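Acyl-CoA thioesterase II TesB2 (Mycobacterium marinum, PDB 3U0A) probably catalyses the hydrolysis of fatty acyl-CoA thioesters to free fatty acids and coenzyme A. Local coordinates at residues Q171-R177 against E235-Q241; Q120-P124 against F258-L264; Q148-V154 against M196-T200. All coordinates share one frame. Residue numbers count along the deposited sequence, not the author numbering.

How the interactions relate
The three contacts illustrate how a hot-dog half of a thioesterase is put together around one sheet. Interaction 1 joins neighbouring strands of that sheet, to which strands 250-259 (interaction 2) and 152-156 (interaction 3) also belong; both other contacts are centred about 11 Å from its centre. The loop at M123 (interaction 2) packs on the face bearing W175 and L238 (L238 CD2 to M123 CE 3.3 Å), while L238 N is 2.8 Å from F258 O in the next strand. Helix 186-200 (interaction 3) packs on the face bearing F176 and Y239, with Y239 OH 2.7 Å from S197 OG. Interactions 2 and 3 do not touch (nearest atoms about 11 Å apart). No substrate is bound.

Interaction 1: residues Q171-R177 against E235-Q241; sequences QQQVWFR and EWLLYDQ. With SO4 (sulfate ion), chain C.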
loop_
_atom_site.group_PDB
_atom_site.type_symbol
_atom_site.label_atom_id
_atom_site.label_comp_id
_atom_site.label_asym_id
_atom_site.label_seq_id
_atom_site.Cartn_x
_atom_site.Cartn_y
_atom_site.Cartn_z
ATOM N N GLN A 171 0.776 13.080 13.770
ATOM C CA GLN A 171 2.130 12.732 13.340
ATOM C C GLN A 171 2.842 12.124 14.510
ATOM O O GLN A 171 2.575 12.451 15.672
ATOM C CB GLN A 171 2.955 13.977 12.883
ATOM C CG GLN A 171 2.587 14.523 11.513
ATOM C CD GLN A 171 3.204 15.886 11.243
ATOM O OE1 GLN A 171 2.502 16.901 11.210
ATOM N NE2 GLN A 171 4.519 15.917 11.044
ATOM N N GLN A 172 3.787 11.261 14.195
ATOM C CA GLN A 172 4.669 10.754 15.210
ATOM C C GLN A 172 6.021 10.404 14.610
ATOM O O GLN A 172 6.088 9.892 13.508
ATOM C CB GLN A 172 4.035 9.561 15.885
ATOM C CG GLN A 172 5.011 8.762 16.704
ATOM C CD GLN A 172 4.326 7.835 17.672
ATOM O OE1 GLN A 172 4.193 8.190 18.835
ATOM N NE2 GLN A 172 3.867 6.654 17.209
ATOM N N GLN A 173 7.089 10.717 15.340
ATOM C CA GLN A 173 8.442 10.374 14.926
ATOM C C GLN A 173 9.140 9.521 15.962
ATOM O O GLN A 173 9.175 9.881 17.143
ATOM C CB GLN A 173 9.234 11.639 14.605
ATOM C CG GLN A 173 8.901 12.145 13.213
ATOM C CD GLN A 173 9.293 13.583 12.984
ATOM O OE1 GLN A 173 9.735 14.274 13.910
ATOM N NE2 GLN A 173 9.149 14.046 11.744
ATOM N N VAL A 174 9.681 8.388 15.503
ATOM C CA VAL A 174 10.417 7.452 16.350
ATOM C C VAL A 174 11.762 7.060 15.748
ATOM O O VAL A 174 11.839 6.695 14.576
ATOM C CB VAL A 174 9.614 6.158 16.589
ATOM C CG1 VAL A 174 10.255 5.365 17.713
ATOM C CG2 VAL A 174 8.172 6.480 16.940
ATOM N N TRP A 175 12.815 7.113 16.553
ATOM C CA TRP A 175 14.106 6.561 16.150
ATOM C C TRP A 175 14.258 5.185 16.702
ATOM O O TRP A 175 13.966 4.935 17.852
ATOM C CB TRP A 175 15.240 7.377 16.704
ATOM C CG TRP A 175 15.476 8.704 16.076
ATOM C CD1 TRP A 175 15.015 9.927 16.505
ATOM C CD2 TRP A 175 16.303 8.992 14.910
ATOM N NE1 TRP A 175 15.465 10.922 15.692
ATOM C CE2 TRP A 175 16.245 10.427 14.716
ATOM C CE3 TRP A 175 17.062 8.228 14.052
ATOM C CZ2 TRP A 175 16.921 11.056 13.695
ATOM C CZ3 TRP A 175 17.720 8.856 13.003
ATOM C CH2 TRP A 175 17.655 10.245 12.830
ATOM N N PHE A 176 14.762 4.279 15.894
ATOM C CA PHE A 176 14.965 2.914 16.350
ATOM C C PHE A 176 16.240 2.335 15.797
ATOM O O PHE A 176 16.716 2.736 14.738
ATOM C CB PHE A 176 13.746 1.990 16.059
ATOM C CG PHE A 176 13.425 1.784 14.580
ATOM C CD1 PHE A 176 13.755 0.591 13.916
ATOM C CD2 PHE A 176 12.728 2.760 13.842
ATOM C CE1 PHE A 176 13.418 0.393 12.567
ATOM C CE2 PHE A 176 12.417 2.563 12.479
ATOM C CZ PHE A 176 12.756 1.374 11.853
ATOM N N ARG A 177 16.774 1.363 16.523
ATOM C CA ARG A 177 18.037 0.762 16.193
ATOM C C ARG A 177 18.129 -0.558 16.964
ATOM O O ARG A 177 17.823 -0.601 18.157
ATOM C CB ARG A 177 19.162 1.728 16.598
ATOM C CG ARG A 177 20.543 1.112 16.604
ATOM C CD ARG A 177 21.640 2.106 16.984
ATOM N NE ARG A 177 21.785 2.327 18.412
ATOM C CZ ARG A 177 22.795 2.990 18.982
ATOM N NH1 ARG A 177 23.781 3.516 18.245
ATOM N NH2 ARG A 177 22.822 3.143 20.300
ATOM N N GLU A 235 21.889 0.277 12.800
ATOM C CA GLU A 235 22.237 1.704 12.808
ATOM C C GLU A 235 20.952 2.502 12.917
ATOM O O GLU A 235 19.881 1.977 12.635
ATOM C CB GLU A 235 23.006 2.080 11.531
ATOM C CG GLU A 235 24.483 1.670 11.571
ATOM C CD GLU A 235 25.288 2.067 10.321
ATOM O OE1 GLU A 235 24.722 2.692 9.355
ATOM O OE2 GLU A 235 26.523 1.775 10.339
ATOM N N TRP A 236 21.041 3.760 13.328
ATOM C CA TRP A 236 19.834 4.543 13.523
ATOM C C TRP A 236 18.995 4.688 12.261
ATOM O O TRP A 236 19.509 5.059 11.183
ATOM C CB TRP A 236 20.156 5.922 14.095
ATOM C CG TRP A 236 20.551 5.895 15.562
ATOM C CD1 TRP A 236 21.786 6.187 16.106
ATOM C CD2 TRP A 236 19.691 5.584 16.717
ATOM N NE1 TRP A 236 21.754 6.065 17.461
ATOM C CE2 TRP A 236 20.537 5.703 17.894
ATOM C CE3 TRP A 236 18.353 5.219 16.878
ATOM C CZ2 TRP A 236 20.064 5.454 19.176
ATOM C CZ3 TRP A 236 17.885 4.972 18.167
ATOM C CH2 TRP A 236 18.736 5.089 19.299
ATOM N N LEU A 237 17.708 4.355 12.408
ATOM C CA LEU A 237 16.656 4.638 11.429
ATOM C C LEU A 237 15.635 5.602 12.056
ATOM O O LEU A 237 15.214 5.412 13.202
ATOM C CB LEU A 237 15.947 3.349 11.027
ATOM C CG LEU A 237 16.813 2.248 10.454
ATOM C CD1 LEU A 237 16.051 0.943 10.427
ATOM C CD2 LEU A 237 17.364 2.633 9.071
ATOM N N LEU A 238 15.252 6.636 11.314
ATOM C CA LEU A 238 14.157 7.498 11.722
ATOM C C LEU A 238 12.871 7.131 11.004
ATOM O O LEU A 238 12.805 7.096 9.768
ATOM C CB LEU A 238 14.456 8.945 11.438
ATOM C CG LEU A 238 13.308 9.969 11.567
ATOM C CD1 LEU A 238 12.963 10.232 13.026
ATOM C CD2 LEU A 238 13.727 11.251 10.892
ATOM N N TYR A 239 11.856 6.849 11.806
ATOM C CA TYR A 239 10.572 6.552 11.296
ATOM C C TYR A 239 9.708 7.782 11.374
ATOM O O TYR A 239 9.265 8.172 12.441
ATOM C CB TYR A 239 9.903 5.477 12.104
ATOM C CG TYR A 239 8.970 4.646 11.284
ATOM C CD1 TYR A 239 8.550 5.032 9.997
ATOM C CD2 TYR A 239 8.484 3.460 11.793
ATOM C CE1 TYR A 239 7.687 4.215 9.250
ATOM C CE2 TYR A 239 7.622 2.645 11.058
ATOM C CZ TYR A 239 7.235 2.992 9.797
ATOM O OH TYR A 239 6.411 2.091 9.143
ATOM N N ASP A 240 9.444 8.371 10.229
ATOM C CA ASP A 240 8.564 9.510 10.167
ATOM C C ASP A 240 7.147 9.037 9.788
ATOM O O ASP A 240 6.928 8.574 8.672
ATOM C CB ASP A 240 9.130 10.523 9.181
ATOM C CG ASP A 240 8.343 11.772 9.129
ATOM O OD1 ASP A 240 7.790 12.187 10.153
ATOM O OD2 ASP A 240 8.280 12.335 8.047
ATOM N N GLN A 241 6.226 9.152 10.750
ATOM C CA GLN A 241 4.899 8.519 10.683
ATOM C C GLN A 241 3.787 9.539 10.726
ATOM O O GLN A 241 3.982 10.680 11.166
ATOM C CB GLN A 241 4.651 7.560 11.853
ATOM C CG GLN A 241 5.768 6.605 12.167
ATOM C CD GLN A 241 5.492 5.778 13.423
ATOM O OE1 GLN A 241 4.933 6.280 14.391
ATOM N NE2 GLN A 241 5.897 4.513 13.409
HETATM S S SO4 C . 26.568 4.924 20.423
HETATM O O1 SO4 C . 26.499 5.342 18.979
HETATM O O2 SO4 C . 25.893 5.906 21.342
HETATM O O3 SO4 C . 25.952 3.576 20.651
HETATM O O4 SO4 C . 28.015 4.839 20.771
#
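R177 lays the aliphatic part of its side chain across W236, the residue just before strand 237-247, and carries its guanidinium on to a sulfate ion. Its CD sits 3.9 Å from the centroid of the five-membered ring of W236, only 9° off the ring normal, a CH-pi contact. R177 NH1 and W236 NE1 are 3.3 Å apart, but both are donors. Beyond the ring, R177 NH2 gives a hydrogen bond to O3 of the sulfate (3.2 Å), and NH1 adds weak ones; the ion probably came from the crystallisation liquor.

The backbones run antiparallel, their axes 4.7 Å apart at 160°. Hydrogen-bonded pairs occur at Q172-Q241, V174-Y239 and F176-L237; the middle pair has Y239 N to V174 O at 2.8 Å and V174 N to Y239 O at 3.1 Å. This is the wrapping sheet of a hot-dog domain, in which antiparallel strands curl round a central helix. The face bearing V174, F176, L237 and Y239 looks to helix 186-200: F176 touches M196, and Y239 OH is hydrogen-bonded to S197. On this face L237 CB lies 4.0 Å from the centroid of the F176 ring, and Q172 NE2 donates a hydrogen bond to Q241 OE1 (3.0 Å).

The other face holds Q173, W175, L238 and D240. There L238 CB stands 3.6 Å from the centroid of the six-membered ring of W175, almost on its normal, and Q173 NE2 donates to D240 OD1 at 2.8 Å. M123 of the loop after strand 119-120 packs against both W175 and L238.

Interaction 2: residues Q120-P124 against F258-L264; sequences QDAMP and FTQGGEL
A tight hairpin turn and a loop segment meet here, running past each other so that Q120 is opposite L264 (CA to CA 6.7 Å) and M123 opposite G262 (CA to CA 5.2 Å). Q120 is beta-extended (phi/psi -158°/156°); D121 to P124 are polyproline-II-like, with phi from -58° to -73° and psi from 130° to 153°. Residues 259-262 form a type I turn closed by G262 N to T259 O at 3.0 Å; G262 then takes phi 95° and psi 11°, a conformation suited to glycine, and T259 N bonds to E263 O at 2.9 Å. E263 N also donates to T259 OG1 (3.2 Å).

With its G1 bulge this is the classic 3:5 beta-hairpin, and it links strands 250-259 and 264-275 of the hot-dog sheet.

Polar contact between the segments rests on Q120, whose side chain (chi1 p, chi2 t, chi3 -97°) brings OE1 within 2.7 Å of L264 N, a nearly straight hydrogen bond from the backbone amide where strand 264-275 begins. Q120 itself pairs antiparallel with a strand of the second subunit, and D121 OD1 is hydrogen-bonded to A169 N of that subunit.

Apolar contact gathers round F258 (chi1 m, chi2 -100°). M123 CA makes a CH-pi contact over the ring face, 4.1 Å from the centroid; P124 CD approaches F258 CE2 to 3.6 Å, and M123 SD makes an oblique Met-aromatic contact 5.4 Å from the centroid.

With all three chi angles t, M123 has van der Waals contact with the turn backbone, SD 3.6 Å from G262 CA and CE 3.7 Å from T259 O.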
loop_
_atom_site.group_PDB
_atom_site.type_symbol
_atom_site.label_atom_id
_atom_site.label_comp_id
_atom_site.label_asym_id
_atom_site.label_seq_id
_atom_site.Cartn_x
_atom_site.Cartn_y
_atom_site.Cartn_z
ATOM N N GLN A 120 14.552 11.790 -4.235
ATOM C CA GLN A 120 13.914 11.443 -2.949
ATOM C C GLN A 120 13.531 12.686 -2.160
ATOM O O GLN A 120 14.105 13.742 -2.364
ATOM C CB GLN A 120 14.814 10.540 -2.099
ATOM C CG GLN A 120 15.948 11.254 -1.389
ATOM C CD GLN A 120 16.950 10.294 -0.748
ATOM O OE1 GLN A 120 16.861 10.006 0.460
ATOM N NE2 GLN A 120 17.925 9.811 -1.546
ATOM N N ASP A 121 12.554 12.559 -1.271
ATOM C CA ASP A 121 12.160 13.666 -0.409
ATOM C C ASP A 121 13.272 13.865 0.617
ATOM O O ASP A 121 13.992 12.932 0.971
ATOM C CB ASP A 121 10.815 13.378 0.321
ATOM C CG ASP A 121 9.604 13.441 -0.601
ATOM O OD1 ASP A 121 9.740 13.876 -1.756
ATOM O OD2 ASP A 121 8.504 13.035 -0.168
ATOM N N ALA A 122 13.407 15.082 1.094
ATOM C CA ALA A 122 14.411 15.391 2.091
ATOM C C ALA A 122 13.976 14.795 3.428
ATOM O O ALA A 122 12.779 14.710 3.751
ATOM C CB ALA A 122 14.613 16.904 2.209
ATOM N N MET A 123 14.960 14.371 4.195
ATOM C CA MET A 123 14.712 13.980 5.541
ATOM C C MET A 123 14.095 15.148 6.325
ATOM O O MET A 123 14.630 16.236 6.302
ATOM C CB MET A 123 16.020 13.574 6.211
ATOM C CG MET A 123 15.765 12.744 7.451
ATOM S SD MET A 123 17.290 12.406 8.284
ATOM C CE MET A 123 16.784 11.533 9.771
ATOM N N PRO A 124 12.986 14.909 7.043
ATOM C CA PRO A 124 12.416 15.947 7.881
ATOM C C PRO A 124 13.350 16.323 9.024
ATOM O O PRO A 124 14.199 15.516 9.445
ATOM C CB PRO A 124 11.142 15.316 8.437
ATOM C CG PRO A 124 11.466 13.883 8.478
ATOM C CD PRO A 124 12.305 13.627 7.247
ATOM N N PHE A 258 14.097 6.737 7.201
ATOM C CA PHE A 258 15.356 7.288 6.745
ATOM C C PHE A 258 16.502 6.772 7.608
ATOM O O PHE A 258 16.313 6.452 8.782
ATOM C CB PHE A 258 15.363 8.776 6.855
ATOM C CG PHE A 258 14.331 9.444 6.063
ATOM C CD1 PHE A 258 14.651 10.006 4.853
ATOM C CD2 PHE A 258 13.059 9.601 6.556
ATOM C CE1 PHE A 258 13.698 10.682 4.113
ATOM C CE2 PHE A 258 12.103 10.273 5.830
ATOM C CZ PHE A 258 12.414 10.811 4.601
ATOM N N THR A 259 17.683 6.704 7.010
ATOM C CA THR A 259 18.910 6.508 7.774
ATOM C C THR A 259 19.258 7.845 8.416
ATOM O O THR A 259 18.655 8.885 8.070
ATOM C CB THR A 259 20.092 6.075 6.878
ATOM O OG1 THR A 259 20.500 7.170 6.054
ATOM C CG2 THR A 259 19.693 4.893 5.987
ATOM N N GLN A 260 20.236 7.834 9.308
ATOM C CA GLN A 260 20.638 9.059 9.954
ATOM C C GLN A 260 21.309 10.037 8.963
ATOM O O GLN A 260 21.177 11.248 9.093
ATOM C CB GLN A 260 21.556 8.754 11.108
ATOM C CG GLN A 260 21.365 9.715 12.264
ATOM C CD GLN A 260 22.281 9.392 13.431
ATOM O OE1 GLN A 260 23.104 8.467 13.349
ATOM N NE2 GLN A 260 22.148 10.148 14.518
ATOM N N GLY A 261 21.994 9.519 7.954
ATOM C CA GLY A 261 22.544 10.370 6.898
ATOM C C GLY A 261 21.500 10.880 5.903
ATOM O O GLY A 261 21.844 11.556 4.926
ATOM N N GLY A 262 20.228 10.544 6.123
ATOM C CA GLY A 262 19.131 11.197 5.403
ATOM C C GLY A 262 18.651 10.469 4.176
ATOM O O GLY A 262 17.888 11.018 3.421
ATOM N N GLU A 263 19.093 9.233 3.980
ATOM C CA GLU A 263 18.638 8.435 2.872
ATOM C C GLU A 263 17.270 7.842 3.165
ATOM O O GLU A 263 17.091 7.182 4.182
ATOM C CB GLU A 263 19.593 7.279 2.596
ATOM C CG GLU A 263 21.005 7.664 2.193
ATOM C CD GLU A 263 21.123 8.190 0.747
ATOM O OE1 GLU A 263 20.668 7.495 -0.207
ATOM O OE2 GLU A 263 21.712 9.305 0.563
ATOM N N LEU A 264 16.323 8.052 2.249
ATOM C CA LEU A 264 14.999 7.442 2.327
ATOM C C LEU A 264 15.123 6.005 1.823
ATOM O O LEU A 264 15.503 5.788 0.683
ATOM C CB LEU A 264 13.991 8.251 1.475
ATOM C CG LEU A 264 12.618 7.653 1.227
ATOM C CD1 LEU A 264 11.875 7.404 2.526
ATOM C CD2 LEU A 264 11.849 8.611 0.360
#

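Interaction 3: residues Q148-V154 against M196-T200; sequences QFEEWDV and MSDLT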
loop_
_atom_site.group_PDB
_atom_site.type_symbol
_atom_site.label_atom_id
_atom_site.label_comp_id
_atom_site.label_asym_id
_atom_site.label_seq_id
_atom_site.Cartn_x
_atom_site.Cartn_y
_atom_site.Cartn_z
ATOM N N GLN A 148 9.085 -6.538 24.721
ATOM C CA GLN A 148 9.302 -6.940 23.308
ATOM C C GLN A 148 10.300 -6.026 22.515
ATOM O O GLN A 148 10.742 -6.383 21.423
ATOM C CB GLN A 148 7.930 -7.077 22.570
ATOM C CG GLN A 148 7.270 -5.797 21.997
ATOM C CD GLN A 148 6.279 -5.100 22.946
ATOM O OE1 GLN A 148 6.269 -5.349 24.160
ATOM N NE2 GLN A 148 5.448 -4.205 22.391
ATOM N N PHE A 149 10.636 -4.861 23.085
ATOM C CA PHE A 149 11.575 -3.907 22.501
ATOM C C PHE A 149 12.970 -3.999 23.137
ATOM O O PHE A 149 13.842 -3.190 22.861
ATOM C CB PHE A 149 11.021 -2.486 22.641
ATOM C CG PHE A 149 9.806 -2.231 21.799
ATOM C CD1 PHE A 149 9.924 -2.080 20.422
ATOM C CD2 PHE A 149 8.540 -2.158 22.374
ATOM C CE1 PHE A 149 8.813 -1.858 19.630
ATOM C CE2 PHE A 149 7.416 -1.940 21.581
ATOM C CZ PHE A 149 7.556 -1.788 20.203
ATOM N N GLU A 150 13.160 -4.995 23.994
ATOM C CA GLU A 150 14.449 -5.331 24.623
ATOM C C GLU A 150 15.709 -5.353 23.715
ATOM O O GLU A 150 16.773 -4.884 24.140
ATOM C CB GLU A 150 14.303 -6.708 25.296
ATOM C CG GLU A 150 15.380 -7.096 26.310
ATOM C CD GLU A 150 15.413 -8.609 26.540
ATOM O OE1 GLU A 150 14.390 -9.296 26.250
ATOM O OE2 GLU A 150 16.460 -9.127 27.010
ATOM N N GLU A 151 15.604 -5.920 22.504
ATOM C CA GLU A 151 16.728 -5.956 21.513
ATOM C C GLU A 151 17.027 -4.590 20.928
ATOM O O GLU A 151 18.070 -4.398 20.312
ATOM C CB GLU A 151 16.390 -6.840 20.311
ATOM C CG GLU A 151 16.368 -8.343 20.522
ATOM C CD GLU A 151 15.951 -9.075 19.237
ATOM O OE1 GLU A 151 16.812 -9.250 18.315
ATOM O OE2 GLU A 151 14.742 -9.447 19.133
ATOM N N TRP A 152 16.094 -3.655 21.112
ATOM C CA TRP A 152 16.063 -2.408 20.375
ATOM C C TRP A 152 16.183 -1.205 21.263
ATOM O O TRP A 152 15.811 -1.206 22.416
ATOM C CB TRP A 152 14.753 -2.284 19.608
ATOM C CG TRP A 152 14.472 -3.427 18.682
ATOM C CD1 TRP A 152 13.807 -4.604 18.961
ATOM C CD2 TRP A 152 14.839 -3.521 17.274
ATOM N NE1 TRP A 152 13.748 -5.391 17.845
ATOM C CE2 TRP A 152 14.354 -4.795 16.810
ATOM C CE3 TRP A 152 15.511 -2.704 16.402
ATOM C CZ2 TRP A 152 14.531 -5.215 15.514
ATOM C CZ3 TRP A 152 15.694 -3.127 15.102
ATOM C CH2 TRP A 152 15.211 -4.359 14.661
ATOM N N ASP A 153 16.711 -0.166 20.651
ATOM C CA ASP A 153 16.740 1.156 21.150
ATOM C C ASP A 153 15.632 1.909 20.466
ATOM O O ASP A 153 15.571 1.950 19.246
ATOM C CB ASP A 153 18.054 1.787 20.728
ATOM C CG ASP A 153 18.960 2.009 21.861
ATOM O OD1 ASP A 153 18.993 3.174 22.315
ATOM O OD2 ASP A 153 19.615 1.035 22.310
ATOM N N VAL A 154 14.781 2.552 21.246
ATOM C CA VAL A 154 13.620 3.219 20.675
ATOM C C VAL A 154 13.445 4.581 21.303
ATOM O O VAL A 154 13.418 4.687 22.518
ATOM C CB VAL A 154 12.364 2.381 20.891
ATOM C CG1 VAL A 154 11.226 2.944 20.067
ATOM C CG2 VAL A 154 12.651 0.912 20.550
ATOM N N MET A 196 9.634 -4.193 12.982
ATOM C CA MET A 196 9.460 -3.023 13.867
ATOM C C MET A 196 8.328 -2.113 13.430
ATOM O O MET A 196 7.637 -1.559 14.280
ATOM C CB MET A 196 10.736 -2.229 14.022
ATOM C CG MET A 196 11.744 -2.926 14.916
ATOM S SD MET A 196 11.333 -2.791 16.657
ATOM C CE MET A 196 11.602 -1.040 16.966
ATOM N N SER A 197 8.122 -1.974 12.109
ATOM C CA SER A 197 6.975 -1.201 11.595
ATOM C C SER A 197 5.654 -1.888 11.983
ATOM O O SER A 197 4.753 -1.270 12.521
ATOM C CB SER A 197 7.042 -0.992 10.074
ATOM O OG SER A 197 5.811 -0.509 9.542
ATOM N N ASP A 198 5.570 -3.179 11.761
ATOM C CA ASP A 198 4.400 -3.894 12.231
ATOM C C ASP A 198 4.119 -3.735 13.743
ATOM O O ASP A 198 2.974 -3.885 14.146
ATOM C CB ASP A 198 4.465 -5.381 11.822
ATOM C CG ASP A 198 4.105 -5.596 10.351
ATOM O OD1 ASP A 198 3.507 -4.676 9.748
ATOM O OD2 ASP A 198 4.435 -6.667 9.800
ATOM N N LEU A 199 5.149 -3.435 14.555
ATOM C CA LEU A 199 4.970 -3.210 16.008
ATOM C C LEU A 199 4.647 -1.783 16.337
ATOM O O LEU A 199 4.062 -1.540 17.369
ATOM C CB LEU A 199 6.205 -3.576 16.836
ATOM C CG LEU A 199 6.695 -5.012 16.748
ATOM C CD1 LEU A 199 7.732 -5.332 17.821
ATOM C CD2 LEU A 199 5.545 -6.010 16.806
ATOM N N THR A 200 5.033 -0.835 15.480
ATOM C CA THR A 200 5.037 0.594 15.878
ATOM C C THR A 200 4.210 1.560 15.072
ATOM O O THR A 200 3.828 2.555 15.613
ATOM C CB THR A 200 6.456 1.165 15.887
ATOM O OG1 THR A 200 6.964 1.188 14.546
ATOM C CG2 THR A 200 7.331 0.320 16.769
#
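M196 spreads its thioether over the indole of W152, placing SD 3.5 Å from the centroid of the five-membered ring and CG 3.6 Å from that of the six-membered ring, both within 10° of the ring normal. All three chi angles are m, and this folding lays the side chain flat on the ring. The same sulfur addresses F149 differently: it sits at the ring's edge, 5.2 Å from the centroid, a second Met-aromatic contact, with M196 CE 3.9 Å from F149 CE1.

In the hot-dog fold a sheet wraps one long helix, here 186-200, and this contact joins the last turn of that helix to strand 152-156, outermost in the chain's sheet. A type I turn from F149 to W152, closed by W152 N to F149 O at 2.9 Å, leads into the strand and sets both rings beside the helix. F149 also reaches L199 (CZ to CB 4.0 Å) and T200 (CE1 to CG2 3.9 Å); T200 OG1 donates back to M196 O at 2.8 Å.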